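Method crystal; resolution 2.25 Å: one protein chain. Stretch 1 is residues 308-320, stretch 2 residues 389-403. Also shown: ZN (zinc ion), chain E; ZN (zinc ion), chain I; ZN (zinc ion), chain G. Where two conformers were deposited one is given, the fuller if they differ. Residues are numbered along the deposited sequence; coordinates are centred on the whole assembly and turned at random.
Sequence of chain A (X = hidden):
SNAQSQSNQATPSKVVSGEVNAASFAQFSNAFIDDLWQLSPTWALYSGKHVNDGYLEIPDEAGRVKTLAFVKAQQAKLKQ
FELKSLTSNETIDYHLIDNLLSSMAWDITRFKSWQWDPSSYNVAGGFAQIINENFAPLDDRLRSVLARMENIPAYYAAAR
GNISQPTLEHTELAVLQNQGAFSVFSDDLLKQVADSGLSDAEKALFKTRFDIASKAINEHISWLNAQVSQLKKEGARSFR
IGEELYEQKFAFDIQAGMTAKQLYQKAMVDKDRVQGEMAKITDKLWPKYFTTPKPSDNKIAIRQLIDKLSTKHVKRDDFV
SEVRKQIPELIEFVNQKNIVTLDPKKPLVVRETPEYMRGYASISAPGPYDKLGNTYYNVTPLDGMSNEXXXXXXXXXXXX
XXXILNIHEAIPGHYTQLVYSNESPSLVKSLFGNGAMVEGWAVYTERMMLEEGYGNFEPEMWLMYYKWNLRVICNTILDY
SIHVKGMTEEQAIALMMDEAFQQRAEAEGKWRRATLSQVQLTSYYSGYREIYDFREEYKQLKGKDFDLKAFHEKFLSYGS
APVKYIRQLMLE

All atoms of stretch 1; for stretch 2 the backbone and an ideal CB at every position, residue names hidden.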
# COMPACT_ATOMS: atom_id res chain seq x y z
N LYS A 308 -21.59 -14.61 -16.06
CA LYS A 308 -21.88 -14.61 -17.48
C LYS A 308 -21.29 -13.41 -18.23
O LYS A 308 -20.72 -13.56 -19.32
CB LYS A 308 -23.40 -14.61 -17.66
CG LYS A 308 -23.92 -14.47 -19.10
CD LYS A 308 -23.50 -15.59 -20.03
CE LYS A 308 -24.42 -15.62 -21.25
NZ LYS A 308 -23.81 -16.34 -22.39
N LEU A 309 -21.47 -12.22 -17.69
CA LEU A 309 -20.88 -11.03 -18.29
C LEU A 309 -19.35 -11.13 -18.29
O LEU A 309 -18.71 -10.67 -19.24
CB LEU A 309 -21.32 -9.76 -17.58
CG LEU A 309 -22.81 -9.42 -17.69
CD1 LEU A 309 -23.14 -8.21 -16.81
CD2 LEU A 309 -23.20 -9.19 -19.15
N SER A 310 -18.77 -11.79 -17.29
CA SER A 310 -17.33 -11.86 -17.17
C SER A 310 -16.69 -12.65 -18.30
O SER A 310 -15.48 -12.58 -18.49
CB SER A 310 -16.95 -12.52 -15.85
OG SER A 310 -17.44 -11.73 -14.77
N THR A 311 -17.48 -13.43 -19.03
CA THR A 311 -16.94 -14.09 -20.19
C THR A 311 -16.69 -13.16 -21.36
O THR A 311 -16.10 -13.58 -22.32
CB THR A 311 -17.80 -15.28 -20.66
OG1 THR A 311 -19.03 -14.78 -21.20
CG2 THR A 311 -18.06 -16.26 -19.46
N LYS A 312 -17.14 -11.91 -21.34
CA LYS A 312 -16.76 -10.99 -22.41
C LYS A 312 -15.47 -10.30 -21.97
O LYS A 312 -15.46 -9.53 -20.99
CB LYS A 312 -17.86 -9.97 -22.71
CG LYS A 312 -17.64 -9.12 -23.98
CD LYS A 312 -18.73 -8.04 -24.14
CE LYS A 312 -18.41 -6.99 -25.21
NZ LYS A 312 -18.27 -7.57 -26.58
N HIS A 313 -14.38 -10.56 -22.67
CA HIS A 313 -13.10 -9.98 -22.28
C HIS A 313 -12.21 -9.90 -23.45
O HIS A 313 -12.48 -10.54 -24.47
CB HIS A 313 -12.42 -10.79 -21.20
CG HIS A 313 -12.17 -12.22 -21.59
ND1 HIS A 313 -11.21 -12.57 -22.43
CD2 HIS A 313 -12.83 -13.39 -21.22
CE1 HIS A 313 -11.23 -13.90 -22.61
NE2 HIS A 313 -12.19 -14.40 -21.83
N VAL A 314 -11.15 -9.11 -23.33
CA VAL A 314 -10.20 -9.00 -24.42
C VAL A 314 -9.55 -10.36 -24.61
O VAL A 314 -9.39 -11.11 -23.65
CB VAL A 314 -9.14 -7.89 -24.18
CG1 VAL A 314 -8.22 -8.25 -23.01
CG2 VAL A 314 -8.33 -7.67 -25.45
N LYS A 315 -9.21 -10.67 -25.86
CA LYS A 315 -8.42 -11.86 -26.19
C LYS A 315 -7.07 -11.72 -25.51
O LYS A 315 -6.52 -10.63 -25.46
CB LYS A 315 -8.21 -12.03 -27.71
CG LYS A 315 -9.27 -12.87 -28.43
CD LYS A 315 -9.21 -12.70 -29.96
CE LYS A 315 -10.29 -11.73 -30.49
NZ LYS A 315 -9.91 -11.02 -31.75
N ARG A 316 -6.56 -12.83 -25.01
CA ARG A 316 -5.39 -12.87 -24.19
C ARG A 316 -4.17 -12.18 -24.79
O ARG A 316 -3.55 -11.36 -24.13
CB ARG A 316 -5.09 -14.33 -23.92
CG ARG A 316 -3.80 -14.61 -23.21
CD ARG A 316 -3.54 -16.12 -23.14
NE ARG A 316 -2.38 -16.35 -22.29
CZ ARG A 316 -1.88 -17.54 -22.00
NH1 ARG A 316 -2.44 -18.65 -22.48
NH2 ARG A 316 -0.81 -17.61 -21.21
N ASP A 317 -3.84 -12.53 -26.03
CA ASP A 317 -2.65 -11.99 -26.70
C ASP A 317 -2.78 -10.47 -27.01
O ASP A 317 -1.77 -9.81 -27.25
CB ASP A 317 -2.35 -12.81 -27.97
CG ASP A 317 -1.72 -14.21 -27.69
OD1 ASP A 317 -1.45 -14.58 -26.52
OD2 ASP A 317 -1.47 -14.95 -28.68
N ASP A 318 -3.99 -9.91 -26.95
CA ASP A 318 -4.22 -8.48 -27.15
C ASP A 318 -4.36 -7.65 -25.87
O ASP A 318 -4.74 -6.51 -25.94
CB ASP A 318 -5.45 -8.27 -28.03
CG ASP A 318 -5.28 -8.88 -29.41
OD1 ASP A 318 -4.13 -8.91 -29.91
OD2 ASP A 318 -6.29 -9.35 -29.97
N PHE A 319 -4.05 -8.23 -24.73
CA PHE A 319 -4.31 -7.59 -23.45
C PHE A 319 -3.58 -6.22 -23.39
O PHE A 319 -4.19 -5.18 -23.15
CB PHE A 319 -3.87 -8.51 -22.30
CG PHE A 319 -4.15 -7.94 -20.95
CD1 PHE A 319 -5.43 -7.90 -20.45
CD2 PHE A 319 -3.12 -7.45 -20.15
CE1 PHE A 319 -5.69 -7.37 -19.19
CE2 PHE A 319 -3.37 -6.91 -18.89
CZ PHE A 319 -4.66 -6.85 -18.41
N VAL A 320 -2.29 -6.26 -23.65
CA VAL A 320 -1.40 -5.08 -23.56
C VAL A 320 -1.80 -4.02 -24.61
O VAL A 320 -1.93 -2.88 -24.27
CB VAL A 320 0.08 -5.50 -23.66
CG1 VAL A 320 0.98 -4.28 -23.73
CG2 VAL A 320 0.48 -6.39 -22.46
N UNK A 389 -5.34 -20.25 -15.87
CA UNK A 389 -5.12 -19.05 -15.07
C UNK A 389 -5.35 -17.77 -15.90
O UNK A 389 -5.92 -16.82 -15.40
CB UNK A 389 -3.70 -19.06 -14.50
N UNK A 390 -4.90 -17.78 -17.15
CA UNK A 390 -5.03 -16.64 -18.02
C UNK A 390 -6.52 -16.36 -18.21
O UNK A 390 -6.97 -15.20 -18.16
CB UNK A 390 -4.33 -16.88 -19.36
N UNK A 391 -7.30 -17.43 -18.40
CA UNK A 391 -8.71 -17.23 -18.58
C UNK A 391 -9.32 -16.67 -17.30
O UNK A 391 -10.15 -15.77 -17.38
CB UNK A 391 -9.39 -18.54 -18.99
N UNK A 392 -8.91 -17.16 -16.13
CA UNK A 392 -9.47 -16.62 -14.88
C UNK A 392 -9.14 -15.14 -14.70
O UNK A 392 -9.95 -14.37 -14.20
CB UNK A 392 -8.95 -17.41 -13.68
N UNK A 393 -7.92 -14.78 -15.09
CA UNK A 393 -7.47 -13.41 -15.00
C UNK A 393 -8.29 -12.52 -15.90
O UNK A 393 -8.70 -11.45 -15.49
CB UNK A 393 -5.99 -13.30 -15.36
N UNK A 394 -8.51 -12.96 -17.14
CA UNK A 394 -9.29 -12.18 -18.09
C UNK A 394 -10.74 -12.07 -17.69
O UNK A 394 -11.38 -11.06 -18.00
CB UNK A 394 -9.19 -12.80 -19.49
N UNK A 395 -11.27 -13.05 -16.98
CA UNK A 395 -12.62 -12.90 -16.42
C UNK A 395 -12.73 -11.84 -15.30
O UNK A 395 -13.74 -11.15 -15.20
CB UNK A 395 -13.09 -14.25 -15.88
N UNK A 396 -11.69 -11.75 -14.47
CA UNK A 396 -11.59 -10.71 -13.46
C UNK A 396 -11.45 -9.36 -14.19
O UNK A 396 -12.24 -8.43 -13.97
CB UNK A 396 -10.41 -10.97 -12.52
N UNK A 397 -10.48 -9.28 -15.10
CA UNK A 397 -10.23 -8.03 -15.88
C UNK A 397 -10.95 -8.02 -17.23
O UNK A 397 -10.35 -7.82 -18.28
CB UNK A 397 -8.73 -7.85 -16.12
N UNK A 398 -12.26 -8.14 -17.14
CA UNK A 398 -13.13 -8.31 -18.29
C UNK A 398 -13.40 -7.00 -19.09
O UNK A 398 -12.77 -5.99 -18.86
CB UNK A 398 -14.46 -8.90 -17.81
N UNK A 399 -14.30 -7.01 -20.05
CA UNK A 399 -14.49 -5.86 -20.96
C UNK A 399 -14.74 -4.58 -20.20
O UNK A 399 -14.24 -3.51 -20.57
CB UNK A 399 -15.66 -6.12 -21.92
N UNK A 400 -15.51 -4.67 -19.13
CA UNK A 400 -15.78 -3.52 -18.28
C UNK A 400 -14.73 -3.23 -17.23
O UNK A 400 -14.31 -2.07 -17.06
CB UNK A 400 -17.13 -3.72 -17.58
N UNK A 401 -14.28 -4.25 -16.51
CA UNK A 401 -13.39 -4.03 -15.38
C UNK A 401 -12.04 -3.53 -15.87
O UNK A 401 -11.40 -2.76 -15.18
CB UNK A 401 -13.22 -5.31 -14.56
N UNK A 402 -11.58 -3.96 -17.04
CA UNK A 402 -10.34 -3.47 -17.59
C UNK A 402 -10.35 -1.93 -17.80
O UNK A 402 -9.36 -1.28 -17.61
CB UNK A 402 -10.06 -4.18 -18.91
N UNK A 403 -11.52 -1.38 -18.16
CA UNK A 403 -11.66 0.05 -18.37
C UNK A 403 -11.61 0.77 -17.01
O UNK A 403 -10.87 1.74 -16.82
CB UNK A 403 -12.96 0.36 -19.11
ZN ZN E . -12.88 -16.21 -22.06
ZN ZN I . -13.31 -5.65 -24.76
ZN ZN G . -18.35 -1.83 -24.30

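Position 389 is helical, with nothing of stretch 1 within 5.5 Å of its ideal CB, so almost any helix-tolerant residue would serve; it is Ser389. At 390 the CB points toward stretch 1 and lies 3.6 Å from Arg316 NE, so a small apolar side chain suits the spot. Ala390 supplies a methyl group, its CB resting over one face of the Arg316 guanidinium.

Position 391 points sideways, but the zinc of chain E, bound by His313 NE2 at 1.9 Å, lies within reach of a long side chain. Aspartate would probably fall short; glutamate or histidine would suit. Glu391 binds this zinc through OE1 at 2.5 Å and OE2 at 2.1 Å, so the ion ties the two stretches together. Position 392 is out of reach and undemanding: Ser392.

From 393 only a long side chain could approach Phe319, and an aromatic or a methionine would suit. Tyr393 turns its ring edge toward the face of Phe319, with CE1 3.8 Å from Phe319 CZ.

Position 394 points toward stretch 1, near the His313 ring and the apolar surface of Val314, Arg316 CB and Phe319. A branched or flexible apolar residue is called for. Leu394 lays CB over one face of the His313 ring, 3.7 Å from its centroid, while CD2 approaches Val314 CG1 and Phe319 CD1, each at 3.9 Å, and CD1 meets Arg316 CB at 3.7 Å.

At 395, beside Ser310 O and Thr311, a long polar chain fits. Arg395 covers Thr311 CG2 with one guanidinium face, and its NE forms a salt bridge to Glu391 OE2 at 2.7 Å, engaging a zinc ligand. Position 396 points away, so many residues would do; Glu396 makes no contact. At 397, the first residue to leave helical angles, many residues could rest CB near Phe319 CE1; Tyr397 leads its ring away.

Position 398 precedes a turn into a helix, favouring Asn, Asp, Ser or Thr; its ideal CB lies 3.4 Å from Lys312 O. Asn398 OD1 accepts from the backbone N of 401 at 3.1 Å and, weakly, from that of 400, a capping bond; ND2 donates to Arg395 O at 2.9 Å, which an aspartate could not do.

At 399 the backbone N donates to Lys312 O at 2.9 Å. Two further zinc ions lie nearby, making histidine the natural candidate. His399 ND1 binds the zinc of chain I (2.4 Å) and NE2 that of chain G (2.0 Å), with Lys312 CE over its ring.

From 400 a large apolar chain, such as tryptophan, phenylalanine or methionine, could reach toward Leu309; Trp400 places CZ3 3.9 Å from Leu309 CB. Position 401 is out of reach, so many helix-compatible residues would do; it is Ile401. At 402, facing Phe319 and Val314, an apolar chain fits: Leu402 CD1 lies 3.9 Å from Phe319 CE1. Position 403 is likewise out of reach and undemanding; it is Gln403, whose NE2 donates to His399 O at 2.9 Å.

Stretch 2 (389-403) SAESYLREYNHWILQ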
# COMPACT_ATOMS: atom_id res chain seq x y z
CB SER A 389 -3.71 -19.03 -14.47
OG SER A 389 -3.53 -20.19 -13.65
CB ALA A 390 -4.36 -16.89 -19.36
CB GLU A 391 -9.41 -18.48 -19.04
CG GLU A 391 -10.92 -18.35 -19.14
CD GLU A 391 -11.45 -17.50 -20.31
OE1 GLU A 391 -10.78 -17.22 -21.31
OE2 GLU A 391 -12.65 -17.14 -20.19
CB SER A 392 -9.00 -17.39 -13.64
OG SER A 392 -9.63 -18.66 -13.59
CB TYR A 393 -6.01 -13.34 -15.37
CG TYR A 393 -5.37 -12.00 -15.17
CD1 TYR A 393 -5.39 -11.05 -16.19
CD2 TYR A 393 -4.72 -11.68 -13.96
CE1 TYR A 393 -4.80 -9.80 -16.03
CE2 TYR A 393 -4.11 -10.43 -13.79
CZ TYR A 393 -4.15 -9.49 -14.82
OH TYR A 393 -3.56 -8.23 -14.70
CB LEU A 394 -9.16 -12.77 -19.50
CG LEU A 394 -7.77 -12.63 -20.13
CD1 LEU A 394 -7.64 -13.48 -21.38
CD2 LEU A 394 -7.50 -11.17 -20.45
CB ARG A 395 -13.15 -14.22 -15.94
CG ARG A 395 -13.30 -15.15 -17.11
CD ARG A 395 -14.31 -16.22 -16.90
NE ARG A 395 -14.21 -17.17 -18.02
CZ ARG A 395 -14.80 -18.35 -18.01
NH1 ARG A 395 -15.55 -18.70 -16.99
NH2 ARG A 395 -14.65 -19.17 -19.03
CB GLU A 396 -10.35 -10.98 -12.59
CG GLU A 396 -10.55 -10.99 -11.08
CD GLU A 396 -9.25 -10.73 -10.32
OE1 GLU A 396 -8.30 -11.58 -10.40
OE2 GLU A 396 -9.17 -9.67 -9.64
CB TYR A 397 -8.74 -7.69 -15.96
CG TYR A 397 -8.17 -7.54 -14.57
CD1 TYR A 397 -8.32 -6.35 -13.85
CD2 TYR A 397 -7.53 -8.58 -13.96
CE1 TYR A 397 -7.82 -6.21 -12.57
CE2 TYR A 397 -7.05 -8.47 -12.67
CZ TYR A 397 -7.20 -7.28 -11.98
OH TYR A 397 -6.69 -7.20 -10.70
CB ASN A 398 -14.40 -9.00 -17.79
CG ASN A 398 -15.14 -8.18 -16.75
OD1 ASN A 398 -15.51 -7.05 -17.05
ND2 ASN A 398 -15.31 -8.73 -15.51
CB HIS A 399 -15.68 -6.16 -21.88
CG HIS A 399 -16.07 -5.02 -22.79
ND1 HIS A 399 -15.33 -4.67 -23.88
CD2 HIS A 399 -17.15 -4.16 -22.77
CE1 HIS A 399 -15.91 -3.63 -24.49
NE2 HIS A 399 -17.01 -3.31 -23.79
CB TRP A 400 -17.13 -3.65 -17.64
CG TRP A 400 -18.24 -3.81 -18.68
CD1 TRP A 400 -18.92 -2.80 -19.33
CD2 TRP A 400 -18.78 -5.05 -19.24
NE1 TRP A 400 -19.84 -3.32 -20.20
CE2 TRP A 400 -19.81 -4.66 -20.19
CE3 TRP A 400 -18.50 -6.38 -19.08
CZ2 TRP A 400 -20.52 -5.58 -20.93
CZ3 TRP A 400 -19.25 -7.30 -19.78
CH2 TRP A 400 -20.23 -6.91 -20.69
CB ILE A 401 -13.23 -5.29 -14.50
CG1 ILE A 401 -14.54 -5.61 -13.74
CG2 ILE A 401 -12.04 -5.20 -13.57
CD1 ILE A 401 -15.07 -4.57 -12.79
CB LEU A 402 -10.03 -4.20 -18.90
CG LEU A 402 -8.70 -3.83 -19.57
CD1 LEU A 402 -7.53 -3.95 -18.56
CD2 LEU A 402 -8.48 -4.65 -20.84
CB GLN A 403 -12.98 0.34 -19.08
CG GLN A 403 -13.12 -0.23 -20.49
CD GLN A 403 -14.50 0.09 -21.08
OE1 GLN A 403 -14.82 1.27 -21.27
NE2 GLN A 403 -15.32 -0.93 -21.34
O HOH W 1 -11.09 -7.55 -21.06
O HOH W 2 -18.18 -0.58 -22.46
O HOH W 3 -20.37 -2.62 -23.91
O HOH W 4 -11.58 -5.57 -23.36
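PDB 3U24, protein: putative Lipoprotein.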